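Local coordinates for protein polymerase X (Deinococcus radiodurans, PDB 2W9M) that probably extends DNA chains with deoxyribonucleoside triphosphates as a family X polymerase, and carries a three-zinc site in its C-terminal PHP domain, at residues E357-Y369 with V397-D411. Sequence-based numbering, arbitrary orientation.
With ZN (zinc ion), chain C; ZN (zinc ion), chain D; ZN (zinc ion), chain E.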
loop_
_atom_site.group_PDB
_atom_site.type_symbol
_atom_site.label_atom_id
_atom_site.label_comp_id
_atom_site.label_asym_id
_atom_site.label_seq_id
_atom_site.Cartn_x
_atom_site.Cartn_y
_atom_site.Cartn_z
ATOM N N GLU A 357 2.763 5.746 19.427
ATOM C CA GLU A 357 2.108 5.998 20.704
ATOM C C GLU A 357 0.863 5.147 20.952
ATOM O O GLU A 357 0.692 4.610 22.042
ATOM C CB GLU A 357 1.770 7.482 20.840
ATOM C CG GLU A 357 0.947 7.823 22.067
ATOM C CD GLU A 357 0.815 9.321 22.278
ATOM O OE1 GLU A 357 -0.247 9.752 22.784
ATOM O OE2 GLU A 357 1.770 10.061 21.935
ATOM N N PHE A 358 -0.005 5.022 19.955
ATOM C CA PHE A 358 -1.240 4.262 20.140
ATOM C C PHE A 358 -1.726 3.575 18.861
ATOM O O PHE A 358 -1.337 3.947 17.755
ATOM C CB PHE A 358 -2.345 5.142 20.750
ATOM C CG PHE A 358 -2.882 6.194 19.815
ATOM C CD1 PHE A 358 -2.231 7.410 19.666
ATOM C CD2 PHE A 358 -4.046 5.974 19.094
ATOM C CE1 PHE A 358 -2.725 8.383 18.808
ATOM C CE2 PHE A 358 -4.546 6.942 18.235
ATOM C CZ PHE A 358 -3.883 8.145 18.092
ATOM N N LEU A 359 -2.571 2.561 19.034
ATOM C CA LEU A 359 -3.077 1.771 17.916
ATOM C C LEU A 359 -4.537 2.081 17.628
ATOM O O LEU A 359 -5.354 2.185 18.537
ATOM C CB LEU A 359 -2.933 0.275 18.203
ATOM C CG LEU A 359 -3.571 -0.685 17.193
ATOM C CD1 LEU A 359 -2.700 -0.842 15.952
ATOM C CD2 LEU A 359 -3.821 -2.037 17.836
ATOM N N GLY A 360 -4.856 2.217 16.348
ATOM C CA GLY A 360 -6.223 2.417 15.920
ATOM C C GLY A 360 -6.809 1.158 15.316
ATOM O O GLY A 360 -6.425 0.726 14.229
ATOM N N THR A 361 -7.742 0.561 16.042
ATOM C CA THR A 361 -8.473 -0.608 15.581
ATOM C C THR A 361 -9.428 -0.221 14.456
ATOM O O THR A 361 -9.991 0.870 14.476
ATOM C CB THR A 361 -9.267 -1.217 16.757
ATOM O OG1 THR A 361 -8.423 -2.129 17.470
ATOM C CG2 THR A 361 -10.509 -1.942 16.266
ATOM N N ALA A 362 -9.607 -1.104 13.476
ATOM C CA ALA A 362 -10.494 -0.816 12.346
ATOM C C ALA A 362 -10.753 -2.024 11.444
ATOM O O ALA A 362 -10.380 -2.023 10.272
ATOM C CB ALA A 362 -9.949 0.348 11.526
ATOM N N ASP A 363 -11.401 -3.046 11.991
ATOM C CA ASP A 363 -11.732 -4.244 11.224
ATOM C C ASP A 363 -12.969 -4.011 10.358
ATOM O O ASP A 363 -13.726 -3.070 10.593
ATOM C CB ASP A 363 -11.924 -5.440 12.168
ATOM C CG ASP A 363 -10.601 -5.978 12.701
ATOM O OD1 ASP A 363 -9.781 -6.451 11.887
ATOM O OD2 ASP A 363 -10.375 -5.925 13.928
ATOM N N HIS A 364 -13.167 -4.854 9.346
ATOM C CA HIS A 364 -14.289 -4.678 8.429
ATOM C C HIS A 364 -15.613 -4.958 9.115
ATOM O O HIS A 364 -15.655 -5.489 10.227
ATOM C CB HIS A 364 -14.170 -5.602 7.219
ATOM C CG HIS A 364 -12.856 -5.518 6.520
ATOM N ND1 HIS A 364 -12.607 -4.611 5.513
ATOM C CD2 HIS A 364 -11.717 -6.229 6.681
ATOM C CE1 HIS A 364 -11.366 -4.766 5.088
ATOM N NE2 HIS A 364 -10.805 -5.739 5.781
ATOM N N SER A 365 -16.696 -4.626 8.420
ATOM C CA SER A 365 -18.038 -4.797 8.950
ATOM C C SER A 365 -18.838 -5.833 8.164
ATOM O O SER A 365 -18.429 -6.247 7.084
ATOM C CB SER A 365 -18.765 -3.458 8.925
ATOM O OG SER A 365 -18.601 -2.824 7.672
ATOM N N ARG A 366 -19.966 -6.251 8.738
ATOM C CA ARG A 366 -20.967 -7.096 8.076
ATOM C C ARG A 366 -20.715 -7.360 6.593
ATOM O O ARG A 366 -20.345 -8.464 6.200
ATOM C CB ARG A 366 -22.349 -6.441 8.210
ATOM C CG ARG A 366 -23.279 -7.047 9.242
ATOM C CD ARG A 366 -24.235 -8.048 8.596
ATOM N NE ARG A 366 -23.853 -9.436 8.845
ATOM C CZ ARG A 366 -24.323 -10.477 8.160
ATOM N NH1 ARG A 366 -25.183 -10.288 7.167
ATOM N NH2 ARG A 366 -23.922 -11.707 8.465
ATOM N N ALA A 367 -20.933 -6.332 5.776
ATOM C CA ALA A 367 -20.984 -6.481 4.323
ATOM C C ALA A 367 -19.763 -7.167 3.707
ATOM O O ALA A 367 -19.894 -7.922 2.743
ATOM C CB ALA A 367 -21.241 -5.134 3.658
ATOM N N ALA A 368 -18.581 -6.893 4.248
ATOM C CA ALA A 368 -17.364 -7.528 3.757
ATOM C C ALA A 368 -17.348 -8.991 4.176
ATOM O O ALA A 368 -16.650 -9.372 5.113
ATOM C CB ALA A 368 -16.123 -6.802 4.272
ATOM N N TYR A 369 -18.120 -9.805 3.463
ATOM C CA TYR A 369 -18.323 -11.206 3.813
ATOM C C TYR A 369 -17.078 -12.073 3.620
ATOM O O TYR A 369 -16.781 -12.937 4.444
ATOM C CB TYR A 369 -19.491 -11.783 3.010
ATOM C CG TYR A 369 -19.865 -13.183 3.424
ATOM C CD1 TYR A 369 -20.842 -13.404 4.384
ATOM C CD2 TYR A 369 -19.235 -14.284 2.863
ATOM C CE1 TYR A 369 -21.185 -14.684 4.771
ATOM C CE2 TYR A 369 -19.570 -15.570 3.244
ATOM C CZ TYR A 369 -20.548 -15.762 4.197
ATOM O OH TYR A 369 -20.885 -17.034 4.586
ATOM N N VAL A 397 -7.394 2.842 20.489
ATOM C CA VAL A 397 -8.590 3.594 20.143
ATOM C C VAL A 397 -9.457 2.692 19.259
ATOM O O VAL A 397 -8.989 2.162 18.257
ATOM C CB VAL A 397 -8.220 4.902 19.406
ATOM C CG1 VAL A 397 -9.408 5.453 18.650
ATOM C CG2 VAL A 397 -7.683 5.933 20.389
ATOM N N ALA A 398 -10.713 2.492 19.644
ATOM C CA ALA A 398 -11.569 1.539 18.947
ATOM C C ALA A 398 -12.245 2.150 17.733
ATOM O O ALA A 398 -12.912 3.180 17.824
ATOM C CB ALA A 398 -12.608 0.958 19.892
ATOM N N GLY A 399 -12.075 1.505 16.590
ATOM C CA GLY A 399 -12.723 1.963 15.382
ATOM C C GLY A 399 -13.275 0.816 14.566
ATOM O O GLY A 399 -13.271 -0.340 14.998
ATOM N N SER A 400 -13.757 1.142 13.375
ATOM C CA SER A 400 -14.247 0.136 12.450
ATOM C C SER A 400 -14.113 0.666 11.035
ATOM O O SER A 400 -14.245 1.866 10.808
ATOM C CB SER A 400 -15.709 -0.195 12.758
ATOM O OG SER A 400 -16.271 -1.010 11.746
ATOM N N GLU A 401 -13.832 -0.214 10.082
ATOM C CA GLU A 401 -13.872 0.190 8.685
ATOM C C GLU A 401 -15.239 -0.157 8.119
ATOM O O GLU A 401 -15.461 -1.270 7.647
ATOM C CB GLU A 401 -12.770 -0.472 7.859
ATOM C CG GLU A 401 -12.683 0.107 6.457
ATOM C CD GLU A 401 -11.617 -0.538 5.609
ATOM O OE1 GLU A 401 -10.908 -1.429 6.126
ATOM O OE2 GLU A 401 -11.493 -0.146 4.421
ATOM N N VAL A 402 -16.148 0.810 8.181
ATOM C CA VAL A 402 -17.533 0.608 7.790
ATOM C C VAL A 402 -17.683 0.656 6.274
ATOM O O VAL A 402 -17.282 1.631 5.634
ATOM C CB VAL A 402 -18.433 1.668 8.438
ATOM C CG1 VAL A 402 -19.890 1.453 8.057
ATOM C CG2 VAL A 402 -18.254 1.645 9.943
ATOM N N ASP A 403 -18.254 -0.403 5.707
ATOM C CA ASP A 403 -18.459 -0.489 4.266
ATOM C C ASP A 403 -19.542 0.499 3.850
ATOM O O ASP A 403 -20.526 0.685 4.563
ATOM C CB ASP A 403 -18.855 -1.918 3.873
ATOM C CG ASP A 403 -18.397 -2.294 2.466
ATOM O OD1 ASP A 403 -18.585 -1.484 1.528
ATOM O OD2 ASP A 403 -17.853 -3.410 2.295
ATOM N N ILE A 404 -19.343 1.146 2.706
ATOM C CA ILE A 404 -20.339 2.047 2.143
ATOM C C ILE A 404 -21.236 1.269 1.187
ATOM O O ILE A 404 -20.786 0.823 0.129
ATOM C CB ILE A 404 -19.670 3.205 1.379
ATOM C CG1 ILE A 404 -18.732 3.981 2.306
ATOM C CG2 ILE A 404 -20.718 4.123 0.782
ATOM C CD1 ILE A 404 -17.842 4.978 1.584
ATOM N N LEU A 405 -22.498 1.084 1.566
ATOM C CA LEU A 405 -23.445 0.359 0.724
ATOM C C LEU A 405 -23.605 1.097 -0.600
ATOM O O LEU A 405 -23.290 2.286 -0.689
ATOM C CB LEU A 405 -24.790 0.189 1.432
ATOM C CG LEU A 405 -24.693 -0.387 2.850
ATOM C CD1 LEU A 405 -26.063 -0.521 3.501
ATOM C CD2 LEU A 405 -23.967 -1.720 2.846
ATOM N N ASP A 406 -24.081 0.396 -1.626
ATOM C CA ASP A 406 -24.071 0.937 -2.986
ATOM C C ASP A 406 -24.911 2.201 -3.166
ATOM O O ASP A 406 -24.796 2.880 -4.184
ATOM C CB ASP A 406 -24.468 -0.127 -4.018
ATOM C CG ASP A 406 -25.869 -0.656 -3.805
ATOM O OD1 ASP A 406 -26.332 -0.656 -2.646
ATOM O OD2 ASP A 406 -26.505 -1.078 -4.796
ATOM N N ASP A 407 -25.743 2.521 -2.180
ATOM C CA ASP A 407 -26.574 3.720 -2.264
ATOM C C ASP A 407 -26.002 4.907 -1.482
ATOM O O ASP A 407 -26.555 6.008 -1.520
ATOM C CB ASP A 407 -28.023 3.425 -1.836
ATOM C CG ASP A 407 -28.138 2.970 -0.386
ATOM O OD1 ASP A 407 -27.200 3.210 0.400
ATOM O OD2 ASP A 407 -29.180 2.379 -0.031
ATOM N N GLY A 408 -24.895 4.685 -0.780
ATOM C CA GLY A 408 -24.254 5.744 -0.020
ATOM C C GLY A 408 -24.416 5.621 1.486
ATOM O O GLY A 408 -23.763 6.334 2.251
ATOM N N SER A 409 -25.287 4.714 1.917
ATOM C CA SER A 409 -25.522 4.498 3.341
ATOM C C SER A 409 -24.429 3.619 3.948
ATOM O O SER A 409 -23.679 2.968 3.225
ATOM C CB SER A 409 -26.904 3.879 3.571
ATOM O OG SER A 409 -26.988 2.584 3.003
ATOM N N LEU A 410 -24.350 3.604 5.277
ATOM C CA LEU A 410 -23.281 2.900 5.985
ATOM C C LEU A 410 -23.706 1.524 6.509
ATOM O O LEU A 410 -24.869 1.298 6.843
ATOM C CB LEU A 410 -22.734 3.768 7.123
ATOM C CG LEU A 410 -21.563 4.706 6.812
ATOM C CD1 LEU A 410 -21.527 5.132 5.340
ATOM C CD2 LEU A 410 -21.591 5.911 7.740
ATOM N N ASP A 411 -22.740 0.614 6.583
ATOM C CA ASP A 411 -22.993 -0.782 6.930
ATOM C C ASP A 411 -23.485 -0.993 8.373
ATOM O O ASP A 411 -24.156 -1.981 8.665
ATOM C CB ASP A 411 -21.733 -1.618 6.663
ATOM C CG ASP A 411 -22.014 -3.115 6.614
ATOM O OD1 ASP A 411 -23.166 -3.506 6.319
ATOM O OD2 ASP A 411 -21.076 -3.904 6.866
HETATM ZN ZN ZN C . -8.966 -6.295 5.024
HETATM ZN ZN ZN D . -8.731 -1.590 5.687
HETATM ZN ZN ZN E . -10.186 -1.182 3.123
#
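Asp-411 OD2 is gripped twice: Ala-367 N reaches it at 2.7 Å on its syn side, almost straight (173°) but tilted from the carboxylate plane, and Ser-365 OG donates at 2.8 Å to the anti lone pair. The contact joins neighbouring parallel strands of a beta-alpha-beta unit, linked through helix 376-391, in the seven-stranded parallel sheet of the PHP domain, a distorted (beta/alpha)7 barrel. Ser-365 OG, set between its backbone N and carbonyl carbon (chi1 47°), also accepts from Asp-403 N at 3.1 Å, which ties the 365-367 loop to Asp-403. Were Asp-411 an alanine, Ala-367 N and Ser-365 OG would probably lose their shared acceptor, and the loop would be held less firmly against Asp-403 and its neighbours. Glu-401 N bonds to Asp-363 O at 2.9 Å. Earlier along the strands, Val-397 N hydrogen-bonds to Leu-359 O and Thr-361 N to Val-397 O, and Val-397 CG2 packs against the Phe-358 ring. His-364 and Glu-401 point the same way into the zinc site, ring and carboxylate planes 30° apart. His-364 NE2 binds one zinc ion with Asp-339 and His-518. The extended Glu-401 chain, whose carboxylate has a further polar partner in Ser-426, bridges the other two: OE1 holds one at 2.2 Å, together with His-332, His-334 and Asp-516, while OE2 binds the second at 2.1 Å beside His-428 and His-456.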